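Long-range contacts in Vlm2 (PDB 6ECB), which takes part in nonribosomal synthesis of the depsipeptide valinomycin, the chain here being its thioesterase domain, a hydrolase that probably releases the assembled product: residues Phe266-Pro270 against Glu284-Leu288; Leu228-Asp234 against Trp256-Gly262; Ile237-Arg241 against Leu288-Cys293; Arg241-His245 against Pro270-Met276. All blocks are in the same frame, centred on the assembly; numbering follows the deposited sequence.

Contact 2 opens first, at L228-D234, and closes at W256-G262. It joins the loops that lead into strands 237-241 and 264-268. Contacts 3 and 4 both start inside that loop and share R241. Both cross contact 2. Contact 4 closes at P270-M276 and ties together the loops that follow the two strands. Contact 3 closes last, at L288-C293, and sets strand 237-241 against helix 281-293. Contact 1 begins at F266, after contact 2 has closed. It is nested within contact 3, shares L288 with it, and crosses contact 4, with which it shares P270. Hydrogen bonds between the two parallel strands connect contacts 1 and 3.

Contact 1. Residues Phe266-Pro270 against Glu284-Leu288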
loop_
_atom_site.group_PDB
_atom_site.type_symbol
_atom_site.label_atom_id
_atom_site.label_comp_id
_atom_site.label_asym_id
_atom_site.label_seq_id
_atom_site.Cartn_x
_atom_site.Cartn_y
_atom_site.Cartn_z
ATOM N N PHE A 266 0.760 -7.536 -17.317
ATOM C CA PHE A 266 0.744 -6.088 -17.165
ATOM C C PHE A 266 -0.601 -5.550 -17.626
ATOM O O PHE A 266 -1.078 -5.914 -18.707
ATOM C CB PHE A 266 1.885 -5.440 -17.963
ATOM C CG PHE A 266 3.245 -5.822 -17.469
ATOM C CD1 PHE A 266 3.895 -6.950 -17.949
ATOM C CD2 PHE A 266 3.859 -5.084 -16.470
ATOM C CE1 PHE A 266 5.150 -7.309 -17.466
ATOM C CE2 PHE A 266 5.101 -5.443 -15.992
ATOM C CZ PHE A 266 5.744 -6.558 -16.481
ATOM N N VAL A 267 -1.190 -4.670 -16.824
ATOM C CA VAL A 267 -2.501 -4.085 -17.103
ATOM C C VAL A 267 -2.408 -2.570 -16.948
ATOM O O VAL A 267 -2.050 -2.068 -15.877
ATOM C CB VAL A 267 -3.582 -4.646 -16.163
ATOM C CG1 VAL A 267 -4.943 -4.012 -16.452
ATOM C CG2 VAL A 267 -3.667 -6.156 -16.290
ATOM N N ASP A 268 -2.751 -1.838 -18.001
ATOM C CA ASP A 268 -2.738 -0.384 -17.919
ATOM C C ASP A 268 -3.968 0.085 -17.137
ATOM O O ASP A 268 -5.074 -0.439 -17.335
ATOM C CB ASP A 268 -2.750 0.242 -19.319
ATOM C CG ASP A 268 -1.434 0.063 -20.084
ATOM O OD1 ASP A 268 -0.435 -0.431 -19.547
ATOM O OD2 ASP A 268 -1.398 0.460 -21.254
ATOM N N ILE A 269 -3.779 1.080 -16.273
ATOM C CA ILE A 269 -4.885 1.659 -15.504
ATOM C C ILE A 269 -4.864 3.174 -15.653
ATOM O O ILE A 269 -3.816 3.777 -15.935
ATOM C CB ILE A 269 -4.818 1.260 -14.012
ATOM C CG1 ILE A 269 -3.427 1.521 -13.408
ATOM C CG2 ILE A 269 -5.172 -0.214 -13.851
ATOM C CD1 ILE A 269 -3.357 1.442 -11.883
ATOM N N PRO A 270 -6.005 3.829 -15.427
ATOM C CA PRO A 270 -6.058 5.290 -15.523
ATOM C C PRO A 270 -5.505 5.965 -14.281
ATOM O O PRO A 270 -5.258 5.351 -13.243
ATOM C CB PRO A 270 -7.561 5.578 -15.667
ATOM C CG PRO A 270 -8.195 4.498 -14.872
ATOM C CD PRO A 270 -7.330 3.257 -15.116
ATOM N N GLU A 284 -12.224 2.634 -11.801
ATOM C CA GLU A 284 -11.776 1.899 -12.976
ATOM C C GLU A 284 -10.642 0.944 -12.626
ATOM O O GLU A 284 -10.559 -0.160 -13.186
ATOM C CB GLU A 284 -11.335 2.868 -14.072
ATOM C CG GLU A 284 -11.210 2.199 -15.432
ATOM C CD GLU A 284 -11.101 3.201 -16.571
ATOM O OE1 GLU A 284 -11.534 4.365 -16.392
ATOM O OE2 GLU A 284 -10.579 2.822 -17.641
ATOM N N VAL A 285 -9.760 1.352 -11.711
ATOM C CA VAL A 285 -8.743 0.444 -11.194
ATOM C C VAL A 285 -9.402 -0.790 -10.597
ATOM O O VAL A 285 -9.004 -1.926 -10.874
ATOM C CB VAL A 285 -7.872 1.153 -10.149
ATOM C CG1 VAL A 285 -6.894 0.182 -9.512
ATOM C CG2 VAL A 285 -7.143 2.334 -10.778
ATOM N N ALA A 286 -10.436 -0.579 -9.777
ATOM C CA ALA A 286 -11.160 -1.689 -9.163
ATOM C C ALA A 286 -11.787 -2.598 -10.215
ATOM O O ALA A 286 -11.730 -3.827 -10.094
ATOM C CB ALA A 286 -12.253 -1.148 -8.214
ATOM N N GLN A 287 -12.416 -2.013 -11.244
ATOM C CA GLN A 287 -13.029 -2.807 -12.304
ATOM C C GLN A 287 -11.998 -3.698 -12.980
ATOM O O GLN A 287 -12.286 -4.853 -13.315
ATOM C CB GLN A 287 -13.696 -1.871 -13.317
ATOM C CG GLN A 287 -14.273 -2.534 -14.537
ATOM C CD GLN A 287 -15.115 -1.558 -15.366
ATOM O OE1 GLN A 287 -15.999 -0.870 -14.833
ATOM N NE2 GLN A 287 -14.832 -1.486 -16.667
ATOM N N LEU A 288 -10.784 -3.174 -13.185
ATOM C CA LEU A 288 -9.732 -3.944 -13.841
ATOM C C LEU A 288 -9.160 -5.023 -12.925
ATOM O O LEU A 288 -8.839 -6.129 -13.393
ATOM C CB LEU A 288 -8.643 -2.988 -14.336
ATOM C CG LEU A 288 -9.091 -2.191 -15.562
ATOM C CD1 LEU A 288 -8.215 -0.975 -15.814
ATOM C CD2 LEU A 288 -9.106 -3.078 -16.778
#
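Apolar side chains make most of this contact. The end of strand 264-268 and the loop after it lie against helix 281-293, and I269 and V285 have the closest CA pair, at 5.9 Å. L288 has the largest covered area on the helix side. Its CD1 lies 3.7 Å from I269 CG2 and 4.4 Å from P270 CD, while its CD2 is 4.3 Å from V267 CG1. One turn earlier, V285 CG2 meets I269 CD1 at 4.0 Å and P270 CD at 4.4 Å. The helical turn from E284 to L288 carries the backbone hydrogen bond from L288 N to E284 O, 3.0 Å.

This is the C-terminal helix of an alpha/beta-hydrolase fold, covering one face of the sheet at one of its two outermost strands, 264-268. V267 points to that helix. F266 points to the other face, where it packs on V239, R241 and W256. The backbone of V267 pairs with the neighbouring parallel strand 237-241.

Polar groups touch the contact through van der Waals approaches. L288 CD1 comes within 3.5 Å of D268 O. The carboxylate carbon of E284, CD, sits 3.6 Å from P270 CG, so the exposed acid lies beyond the CG corner of the proline ring. The carboxylate of D268 leads away from the helix and forms salt bridges with R241 and K243.

Contact 2. Residues Leu228-Asp234 against Trp256-Gly262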
loop_
_atom_site.group_PDB
_atom_site.type_symbol
_atom_site.label_atom_id
_atom_site.label_comp_id
_atom_site.label_asym_id
_atom_site.label_seq_id
_atom_site.Cartn_x
_atom_site.Cartn_y
_atom_site.Cartn_z
ATOM N N LEU A 228 14.788 -3.678 -3.499
ATOM C CA LEU A 228 14.759 -4.338 -4.802
ATOM C C LEU A 228 14.567 -5.845 -4.635
ATOM O O LEU A 228 15.246 -6.469 -3.809
ATOM C CB LEU A 228 16.072 -4.059 -5.546
ATOM C CG LEU A 228 16.122 -4.606 -6.981
ATOM C CD1 LEU A 228 15.270 -3.738 -7.898
ATOM C CD2 LEU A 228 17.563 -4.680 -7.483
ATOM N N PRO A 229 13.649 -6.464 -5.378
ATOM C CA PRO A 229 13.560 -7.923 -5.354
ATOM C C PRO A 229 14.897 -8.560 -5.714
ATOM O O PRO A 229 15.674 -8.017 -6.495
ATOM C CB PRO A 229 12.480 -8.218 -6.401
ATOM C CG PRO A 229 11.607 -7.013 -6.381
ATOM C CD PRO A 229 12.541 -5.858 -6.133
ATOM N N GLN A 230 15.151 -9.720 -5.128
ATOM C CA GLN A 230 16.423 -10.413 -5.324
ATOM C C GLN A 230 16.268 -11.908 -5.565
ATOM O O GLN A 230 17.272 -12.629 -5.530
ATOM C CB GLN A 230 17.343 -10.224 -4.116
ATOM C CG GLN A 230 17.925 -8.840 -3.955
ATOM C CD GLN A 230 18.832 -8.432 -5.109
ATOM O OE1 GLN A 230 19.145 -9.237 -5.991
ATOM N NE2 GLN A 230 19.253 -7.175 -5.107
ATOM N N ARG A 231 15.052 -12.403 -5.760
ATOM C CA ARG A 231 14.812 -13.784 -6.158
ATOM C C ARG A 231 13.548 -13.798 -6.999
ATOM O O ARG A 231 12.844 -12.790 -7.103
ATOM C CB ARG A 231 14.694 -14.714 -4.945
ATOM C CG ARG A 231 13.459 -14.489 -4.097
ATOM C CD ARG A 231 13.469 -15.416 -2.895
ATOM N NE ARG A 231 12.426 -16.435 -2.963
ATOM C CZ ARG A 231 12.174 -17.294 -1.980
ATOM N NH1 ARG A 231 12.900 -17.246 -0.870
ATOM N NH2 ARG A 231 11.196 -18.185 -2.098
ATOM N N LYS A 232 13.288 -14.921 -7.654
ATOM C CA LYS A 232 12.074 -15.027 -8.438
ATOM C C LYS A 232 10.956 -15.574 -7.560
ATOM O O LYS A 232 11.165 -16.469 -6.735
ATOM C CB LYS A 232 12.246 -15.918 -9.650
ATOM C CG LYS A 232 13.279 -15.436 -10.671
ATOM C CD LYS A 232 13.000 -16.123 -11.973
ATOM C CE LYS A 232 14.011 -15.822 -13.047
ATOM N NZ LYS A 232 13.438 -16.202 -14.360
ATOM N N LEU A 233 9.767 -15.042 -7.759
ATOM C CA LEU A 233 8.597 -15.427 -6.984
ATOM C C LEU A 233 7.805 -16.451 -7.770
ATOM O O LEU A 233 7.544 -16.275 -8.961
ATOM C CB LEU A 233 7.744 -14.189 -6.683
ATOM C CG LEU A 233 6.503 -14.405 -5.860
ATOM C CD1 LEU A 233 6.839 -14.805 -4.434
ATOM C CD2 LEU A 233 5.675 -13.127 -5.868
ATOM N N ASP A 234 7.439 -17.551 -7.107
ATOM C CA ASP A 234 6.833 -18.683 -7.775
ATOM C C ASP A 234 5.306 -18.665 -7.710
ATOM O O ASP A 234 4.691 -19.721 -7.562
ATOM C CB ASP A 234 7.374 -19.974 -7.145
ATOM C CG ASP A 234 6.926 -21.211 -7.876
ATOM O OD1 ASP A 234 6.940 -21.178 -9.111
ATOM O OD2 ASP A 234 6.538 -22.203 -7.220
ATOM N N TRP A 256 9.570 -6.332 -13.689
ATOM C CA TRP A 256 8.892 -7.313 -12.832
ATOM C C TRP A 256 9.073 -8.720 -13.369
ATOM O O TRP A 256 9.109 -9.667 -12.584
ATOM C CB TRP A 256 7.391 -7.037 -12.651
ATOM C CG TRP A 256 7.178 -6.013 -11.589
ATOM C CD1 TRP A 256 6.691 -4.749 -11.755
ATOM C CD2 TRP A 256 7.467 -6.156 -10.197
ATOM N NE1 TRP A 256 6.670 -4.086 -10.542
ATOM C CE2 TRP A 256 7.143 -4.924 -9.571
ATOM C CE3 TRP A 256 7.968 -7.202 -9.409
ATOM C CZ2 TRP A 256 7.334 -4.710 -8.212
ATOM C CZ3 TRP A 256 8.165 -6.978 -8.064
ATOM C CH2 TRP A 256 7.842 -5.749 -7.481
ATOM N N GLU A 257 9.235 -8.867 -14.682
ATOM C CA GLU A 257 9.445 -10.194 -15.252
ATOM C C GLU A 257 10.748 -10.829 -14.775
ATOM O O GLU A 257 10.849 -12.069 -14.714
ATOM C CB GLU A 257 9.382 -10.102 -16.779
ATOM C CG GLU A 257 9.438 -11.455 -17.444
ATOM C CD GLU A 257 8.827 -11.487 -18.848
ATOM O OE1 GLU A 257 8.376 -10.425 -19.357
ATOM O OE2 GLU A 257 8.808 -12.598 -19.438
ATOM N N ASN A 258 11.738 -10.023 -14.388
ATOM C CA ASN A 258 12.972 -10.560 -13.825
ATOM C C ASN A 258 12.691 -11.426 -12.608
ATOM O O ASN A 258 13.480 -12.321 -12.286
ATOM C CB ASN A 258 13.909 -9.458 -13.340
ATOM C CG ASN A 258 14.355 -8.511 -14.420
ATOM O OD1 ASN A 258 13.958 -8.605 -15.580
ATOM N ND2 ASN A 258 15.234 -7.585 -14.037
ATOM N N TYR A 259 11.623 -11.104 -11.884
ATOM C CA TYR A 259 11.345 -11.632 -10.552
ATOM C C TYR A 259 10.148 -12.558 -10.560
ATOM O O TYR A 259 9.590 -12.868 -9.503
ATOM C CB TYR A 259 11.147 -10.459 -9.571
ATOM C CG TYR A 259 12.327 -9.520 -9.681
ATOM C CD1 TYR A 259 13.599 -9.942 -9.313
ATOM C CD2 TYR A 259 12.186 -8.235 -10.193
ATOM C CE1 TYR A 259 14.713 -9.095 -9.468
ATOM C CE2 TYR A 259 13.282 -7.412 -10.362
ATOM C CZ TYR A 259 14.524 -7.824 -9.992
ATOM O OH TYR A 259 15.617 -6.990 -10.181
ATOM N N ALA A 260 9.742 -13.010 -11.731
ATOM C CA ALA A 260 8.571 -13.854 -11.875
ATOM C C ALA A 260 9.048 -15.229 -12.302
ATOM O O ALA A 260 9.613 -15.370 -13.383
ATOM C CB ALA A 260 7.620 -13.286 -12.915
ATOM N N ALA A 261 8.842 -16.234 -11.463
ATOM C CA ALA A 261 9.179 -17.585 -11.899
ATOM C C ALA A 261 8.086 -18.182 -12.753
ATOM O O ALA A 261 8.329 -19.163 -13.455
ATOM C CB ALA A 261 9.465 -18.494 -10.705
ATOM N N GLY A 262 6.897 -17.605 -12.714
ATOM C CA GLY A 262 5.801 -18.051 -13.534
ATOM C C GLY A 262 5.233 -16.929 -14.362
ATOM O O GLY A 262 5.976 -16.199 -15.015
HETATM O O HOH W 1 17.709 -7.896 -8.871
#
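Two backbone hydrogen bonds join the loops. L233 N donates to Y259 O at 2.8 Å, with an angle of 169°. A261 N donates to L233 O, also at 2.8 Å, with an angle of 162°. Together they make a single beta bridge between L233 and A260, whose CA atoms are 5.1 Å apart. K232 CA adds a CA-H...O contact to Y259 O at 3.5 Å. Water 1 makes a second link at the other end. It donates to P229 O at 3.1 Å and lies 2.6 Å from Y259 OH. Outside the two loops, R231 pairs with D126 and D234 with R130 in salt bridges.

The bridge lies just ahead of two neighbouring parallel strands of the alpha/beta-hydrolase sheet, 237-241 and 264-268, so the loops entering both strands are already paired before the sheet begins. Between the strands the chain makes a beta-alpha-beta crossover, and W256-G262 is the return leg.

Y259 has the largest share of the packing. P229 CB sits 3.6 Å from the centroid of its ring and 15° off the normal, a CH-pi contact over the face. R231 O approaches the ring edge, 3.7 Å from CD1 of Y259. P229 CG also touches W256 CZ3 at 3.8 Å, and P141 adjoins P229 and both aromatic residues. Farther out, K232 CG lies 3.5 Å from N258 O, and K232 CB is 3.9 Å from A261 CB. L233 packs on helix 112-126.

Contact 3. Residues Ile237-Arg241 against Leu288-Cys293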
loop_
_atom_site.group_PDB
_atom_site.type_symbol
_atom_site.label_atom_id
_atom_site.label_comp_id
_atom_site.label_asym_id
_atom_site.label_seq_id
_atom_site.Cartn_x
_atom_site.Cartn_y
_atom_site.Cartn_z
ATOM N N ILE A 237 2.259 -12.909 -10.982
ATOM C CA ILE A 237 2.301 -11.492 -10.654
ATOM C C ILE A 237 1.409 -10.744 -11.636
ATOM O O ILE A 237 1.464 -10.992 -12.849
ATOM C CB ILE A 237 3.735 -10.960 -10.713
ATOM C CG1 ILE A 237 4.624 -11.768 -9.796
ATOM C CG2 ILE A 237 3.758 -9.495 -10.359
ATOM C CD1 ILE A 237 6.051 -11.342 -9.834
ATOM N N HIS A 238 0.574 -9.837 -11.112
ATOM C CA HIS A 238 -0.216 -8.918 -11.923
ATOM C C HIS A 238 0.241 -7.517 -11.581
ATOM O O HIS A 238 0.173 -7.130 -10.415
ATOM C CB HIS A 238 -1.707 -9.000 -11.637
ATOM C CG HIS A 238 -2.410 -10.065 -12.409
ATOM N ND1 HIS A 238 -2.366 -11.377 -12.018
ATOM C CD2 HIS A 238 -3.143 -10.029 -13.554
ATOM C CE1 HIS A 238 -3.057 -12.113 -12.869
ATOM N NE2 HIS A 238 -3.537 -11.319 -13.819
ATOM N N VAL A 239 0.697 -6.772 -12.581
ATOM C CA VAL A 239 1.202 -5.415 -12.412
ATOM C C VAL A 239 0.189 -4.472 -13.051
ATOM O O VAL A 239 -0.071 -4.562 -14.255
ATOM C CB VAL A 239 2.576 -5.250 -13.087
ATOM C CG1 VAL A 239 3.126 -3.833 -12.908
ATOM C CG2 VAL A 239 3.578 -6.288 -12.572
ATOM N N PHE A 240 -0.379 -3.576 -12.267
ATOM C CA PHE A 240 -1.330 -2.582 -12.750
ATOM C C PHE A 240 -0.585 -1.256 -12.756
ATOM O O PHE A 240 -0.166 -0.784 -11.696
ATOM C CB PHE A 240 -2.574 -2.526 -11.848
ATOM C CG PHE A 240 -3.372 -3.800 -11.863
ATOM C CD1 PHE A 240 -3.025 -4.864 -11.026
ATOM C CD2 PHE A 240 -4.426 -3.962 -12.740
ATOM C CE1 PHE A 240 -3.724 -6.047 -11.076
ATOM C CE2 PHE A 240 -5.137 -5.154 -12.794
ATOM C CZ PHE A 240 -4.778 -6.201 -11.946
ATOM N N ARG A 241 -0.409 -0.669 -13.943
ATOM C CA ARG A 241 0.451 0.499 -14.068
ATOM C C ARG A 241 -0.282 1.651 -14.733
ATOM O O ARG A 241 -0.955 1.471 -15.757
ATOM C CB ARG A 241 1.725 0.180 -14.878
ATOM C CG ARG A 241 1.434 -0.443 -16.204
ATOM C CD ARG A 241 2.661 -0.449 -17.130
ATOM N NE ARG A 241 2.425 -1.302 -18.289
ATOM C CZ ARG A 241 3.374 -1.949 -18.957
ATOM N NH1 ARG A 241 4.656 -1.830 -18.617
ATOM N NH2 ARG A 241 3.036 -2.719 -19.971
ATOM N N LEU A 288 -10.784 -3.174 -13.185
ATOM C CA LEU A 288 -9.732 -3.944 -13.841
ATOM C C LEU A 288 -9.160 -5.023 -12.925
ATOM O O LEU A 288 -8.839 -6.129 -13.393
ATOM C CB LEU A 288 -8.643 -2.988 -14.336
ATOM C CG LEU A 288 -9.091 -2.191 -15.562
ATOM C CD1 LEU A 288 -8.215 -0.975 -15.814
ATOM C CD2 LEU A 288 -9.106 -3.078 -16.778
ATOM N N LEU A 289 -8.996 -4.732 -11.629
ATOM C CA LEU A 289 -8.611 -5.795 -10.694
ATOM C C LEU A 289 -9.669 -6.883 -10.660
ATOM O O LEU A 289 -9.351 -8.081 -10.642
ATOM C CB LEU A 289 -8.417 -5.258 -9.273
ATOM C CG LEU A 289 -7.020 -4.994 -8.767
ATOM C CD1 LEU A 289 -6.419 -3.863 -9.573
ATOM C CD2 LEU A 289 -7.061 -4.637 -7.276
ATOM N N ASP A 290 -10.940 -6.484 -10.641
ATOM C CA ASP A 290 -12.015 -7.466 -10.675
ATOM C C ASP A 290 -11.902 -8.336 -11.917
ATOM O O ASP A 290 -12.017 -9.567 -11.847
ATOM C CB ASP A 290 -13.381 -6.785 -10.671
ATOM C CG ASP A 290 -13.817 -6.285 -9.309
ATOM O OD1 ASP A 290 -13.276 -6.702 -8.274
ATOM O OD2 ASP A 290 -14.775 -5.458 -9.292
ATOM N N ARG A 291 -11.695 -7.704 -13.073
ATOM C CA ARG A 291 -11.690 -8.440 -14.335
ATOM C C ARG A 291 -10.509 -9.394 -14.421
ATOM O O ARG A 291 -10.658 -10.532 -14.889
ATOM C CB ARG A 291 -11.642 -7.462 -15.509
ATOM C CG ARG A 291 -11.558 -8.134 -16.882
ATOM C CD ARG A 291 -11.437 -7.089 -18.001
ATOM N NE ARG A 291 -12.343 -5.957 -17.786
ATOM C CZ ARG A 291 -12.253 -4.790 -18.417
ATOM N NH1 ARG A 291 -11.298 -4.586 -19.319
ATOM N NH2 ARG A 291 -13.118 -3.821 -18.140
ATOM N N HIS A 292 -9.323 -8.932 -14.020
ATOM C CA HIS A 292 -8.105 -9.702 -14.204
ATOM C C HIS A 292 -7.817 -10.666 -13.069
ATOM O O HIS A 292 -7.194 -11.710 -13.314
ATOM C CB HIS A 292 -6.916 -8.765 -14.393
ATOM C CG HIS A 292 -6.910 -8.092 -15.720
ATOM N ND1 HIS A 292 -6.356 -8.670 -16.843
ATOM C CD2 HIS A 292 -7.402 -6.896 -16.112
ATOM C CE1 HIS A 292 -6.506 -7.854 -17.869
ATOM N NE2 HIS A 292 -7.138 -6.771 -17.455
ATOM N N CYS A 293 -8.254 -10.358 -11.848
ATOM C CA CYS A 293 -7.878 -11.128 -10.671
ATOM C C CYS A 293 -9.041 -11.630 -9.842
ATOM O O CYS A 293 -8.843 -12.550 -9.045
ATOM C CB CYS A 293 -6.967 -10.301 -9.761
ATOM S SG CYS A 293 -5.385 -9.895 -10.553
HETATM O O HOH W 2 -5.111 -11.342 -16.426
#
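L288 opens the helical side. Its CB lies 4.4 Å from F240 CE2, and its carbonyl O comes to 3.9 Å of the same atom. L289 follows with a firmer contact. Its CD1 sits 3.5 Å from the centroid of the F240 ring, only 3° off the normal, so the methyl sits over the ring face in a CH-pi contact.

D290 faces away from the strand. It accepts a hydrogen bond from the backbone N of K62 and a weak one from that of G63. The helix runs nearly antiparallel to strand 237-241, at 156° with the short axes 10.6 Å apart. It is the final helix of the alpha/beta-hydrolase fold, packed on one face of the sheet. H238 and F240 project to it, whereas I237, V239 and R241 are out of its reach.

H292, one turn after L288, places CB 4.1 Å from F240 CZ. Water 2 bridges its ND1 to H238 NE2, 3.0 Å from each. C293 ends the segment between two rings. Its SG lies over the H238 face, 3.6 Å from the centroid, and at the F240 edge, 5.2 Å from that centroid. The carbonyl O of C293 is bonded to the hydroxyl of Y106.

Contact 4. Residues Arg241-His245 against Pro270-Met276; sequences RTKNH and PGDHATM
This is a loop-to-loop contact at the C-terminal ends of strands 237-241 and 264-268, parallel neighbours in the sheet. The closest CA pair is T242 and D272, 5.4 Å apart. The first loop leaves the strand extended, with T242 at phi/psi -77/167. K243 and N244 both turn at -121/25, and H245 (chi1 m) is extended again.

T242 (chi1 p) points into the second loop. Its CB lies 3.4 Å from G271 O, and its CG2 lies 3.7 Å from P270 O and 3.9 Å from M276 CB. G271 has phi/psi 90/-170, where a CB would crowd M276 CA and the preceding carbonyl. G271 O accepts a weak hydrogen bond from N244 ND2 (N244 chi1 m) at 3.0 Å. It also accepts from water 3 at 2.6 Å, and that water accepts from K243 N at 2.9 Å.

The second loop is braced by D272 (chi1 p). Its OD1 accepts from T275 N at 3.2 Å, an Asx motif, while D272 N donates to T275 OG1 at 3.1 Å. M276 N donates to D272 O at 2.9 Å.

H273 (chi1 t) sets CB 4.3 Å from H245 CE1. Its ND1 bonds to D138, which also accepts from H245 NE2 and T242 N. H273 touches S111, consistent with the Ser-His-Asp catalytic triad of an alpha/beta-hydrolase thioesterase, with H273 on the loop after the last strand.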
loop_
_atom_site.group_PDB
_atom_site.type_symbol
_atom_site.label_atom_id
_atom_site.label_comp_id
_atom_site.label_asym_id
_atom_site.label_seq_id
_atom_site.Cartn_x
_atom_site.Cartn_y
_atom_site.Cartn_z
ATOM N N ARG A 241 -0.409 -0.669 -13.943
ATOM C CA ARG A 241 0.451 0.499 -14.068
ATOM C C ARG A 241 -0.282 1.651 -14.733
ATOM O O ARG A 241 -0.955 1.471 -15.757
ATOM C CB ARG A 241 1.725 0.180 -14.878
ATOM C CG ARG A 241 1.434 -0.443 -16.204
ATOM C CD ARG A 241 2.661 -0.449 -17.130
ATOM N NE ARG A 241 2.425 -1.302 -18.289
ATOM C CZ ARG A 241 3.374 -1.949 -18.957
ATOM N NH1 ARG A 241 4.656 -1.830 -18.617
ATOM N NH2 ARG A 241 3.036 -2.719 -19.971
ATOM N N THR A 242 -0.086 2.835 -14.167
ATOM C CA THR A 242 -0.581 4.056 -14.787
ATOM C C THR A 242 0.336 4.430 -15.953
ATOM O O THR A 242 1.437 3.883 -16.114
ATOM C CB THR A 242 -0.681 5.196 -13.770
ATOM O OG1 THR A 242 0.598 5.496 -13.186
ATOM C CG2 THR A 242 -1.669 4.842 -12.660
ATOM N N LYS A 243 -0.139 5.356 -16.775
ATOM C CA LYS A 243 0.497 5.654 -18.056
ATOM C C LYS A 243 0.936 7.106 -18.179
ATOM O O LYS A 243 1.119 7.598 -19.289
ATOM C CB LYS A 243 -0.428 5.271 -19.205
ATOM C CG LYS A 243 -0.791 3.787 -19.237
ATOM C CD LYS A 243 0.434 2.841 -19.081
ATOM C CE LYS A 243 1.476 3.039 -20.188
ATOM N NZ LYS A 243 0.926 2.741 -21.544
ATOM N N ASN A 244 1.176 7.780 -17.071
ATOM C CA ASN A 244 1.647 9.156 -17.100
ATOM C C ASN A 244 2.985 9.304 -16.395
ATOM O O ASN A 244 3.315 10.379 -15.895
ATOM C CB ASN A 244 0.607 10.081 -16.479
ATOM C CG ASN A 244 -0.677 10.060 -17.240
ATOM O OD1 ASN A 244 -0.701 10.357 -18.428
ATOM N ND2 ASN A 244 -1.753 9.654 -16.576
ATOM N N HIS A 245 3.762 8.220 -16.326
ATOM C CA HIS A 245 5.081 8.299 -15.732
ATOM C C HIS A 245 6.067 8.939 -16.698
ATOM O O HIS A 245 5.913 8.858 -17.917
ATOM C CB HIS A 245 5.598 6.901 -15.361
ATOM C CG HIS A 245 4.799 6.214 -14.309
ATOM N ND1 HIS A 245 4.882 6.550 -12.975
ATOM C CD2 HIS A 245 3.912 5.196 -14.389
ATOM C CE1 HIS A 245 4.092 5.749 -12.275
ATOM N NE2 HIS A 245 3.484 4.931 -13.113
ATOM N N PRO A 270 -6.005 3.829 -15.427
ATOM C CA PRO A 270 -6.058 5.290 -15.523
ATOM C C PRO A 270 -5.505 5.965 -14.281
ATOM O O PRO A 270 -5.258 5.351 -13.243
ATOM C CB PRO A 270 -7.561 5.578 -15.667
ATOM C CG PRO A 270 -8.195 4.498 -14.872
ATOM C CD PRO A 270 -7.330 3.257 -15.116
ATOM N N GLY A 271 -5.375 7.281 -14.393
ATOM C CA GLY A 271 -4.869 8.084 -13.305
ATOM C C GLY A 271 -3.362 8.226 -13.366
ATOM O O GLY A 271 -2.703 7.863 -14.349
ATOM N N ASP A 272 -2.815 8.763 -12.285
ATOM C CA ASP A 272 -1.372 8.694 -12.088
ATOM C C ASP A 272 -1.083 8.099 -10.715
ATOM O O ASP A 272 -1.997 7.616 -10.042
ATOM C CB ASP A 272 -0.723 10.065 -12.273
ATOM C CG ASP A 272 -1.219 11.088 -11.288
ATOM O OD1 ASP A 272 -1.335 10.749 -10.085
ATOM O OD2 ASP A 272 -1.468 12.236 -11.723
ATOM N N HIS A 273 0.181 8.119 -10.281
ATOM C CA HIS A 273 0.579 7.255 -9.177
ATOM C C HIS A 273 -0.212 7.567 -7.912
ATOM O O HIS A 273 -0.554 6.656 -7.139
ATOM C CB HIS A 273 2.082 7.401 -8.909
ATOM C CG HIS A 273 2.619 6.432 -7.894
ATOM N ND1 HIS A 273 2.663 5.074 -8.117
ATOM C CD2 HIS A 273 3.148 6.625 -6.661
ATOM C CE1 HIS A 273 3.184 4.469 -7.063
ATOM N NE2 HIS A 273 3.497 5.386 -6.169
ATOM N N ALA A 274 -0.463 8.848 -7.656
ATOM C CA ALA A 274 -1.222 9.261 -6.478
ATOM C C ALA A 274 -2.729 9.113 -6.686
ATOM O O ALA A 274 -3.440 8.563 -5.832
ATOM C CB ALA A 274 -0.882 10.712 -6.140
ATOM N N THR A 275 -3.234 9.565 -7.824
ATOM C CA THR A 275 -4.683 9.654 -7.992
ATOM C C THR A 275 -5.341 8.337 -8.386
ATOM O O THR A 275 -6.583 8.254 -8.380
ATOM C CB THR A 275 -5.019 10.702 -9.041
ATOM O OG1 THR A 275 -4.671 10.218 -10.345
ATOM C CG2 THR A 275 -4.296 11.998 -8.758
ATOM N N MET A 276 -4.562 7.305 -8.725
ATOM C CA MET A 276 -5.177 6.040 -9.101
ATOM C C MET A 276 -5.949 5.413 -7.940
ATOM O O MET A 276 -6.842 4.600 -8.188
ATOM C CB MET A 276 -4.124 5.037 -9.589
ATOM C CG MET A 276 -3.012 4.853 -8.579
ATOM S SD MET A 276 -2.029 3.387 -8.898
ATOM C CE MET A 276 -3.151 2.099 -8.423
HETATM O O HOH W 3 -2.843 6.272 -16.407
#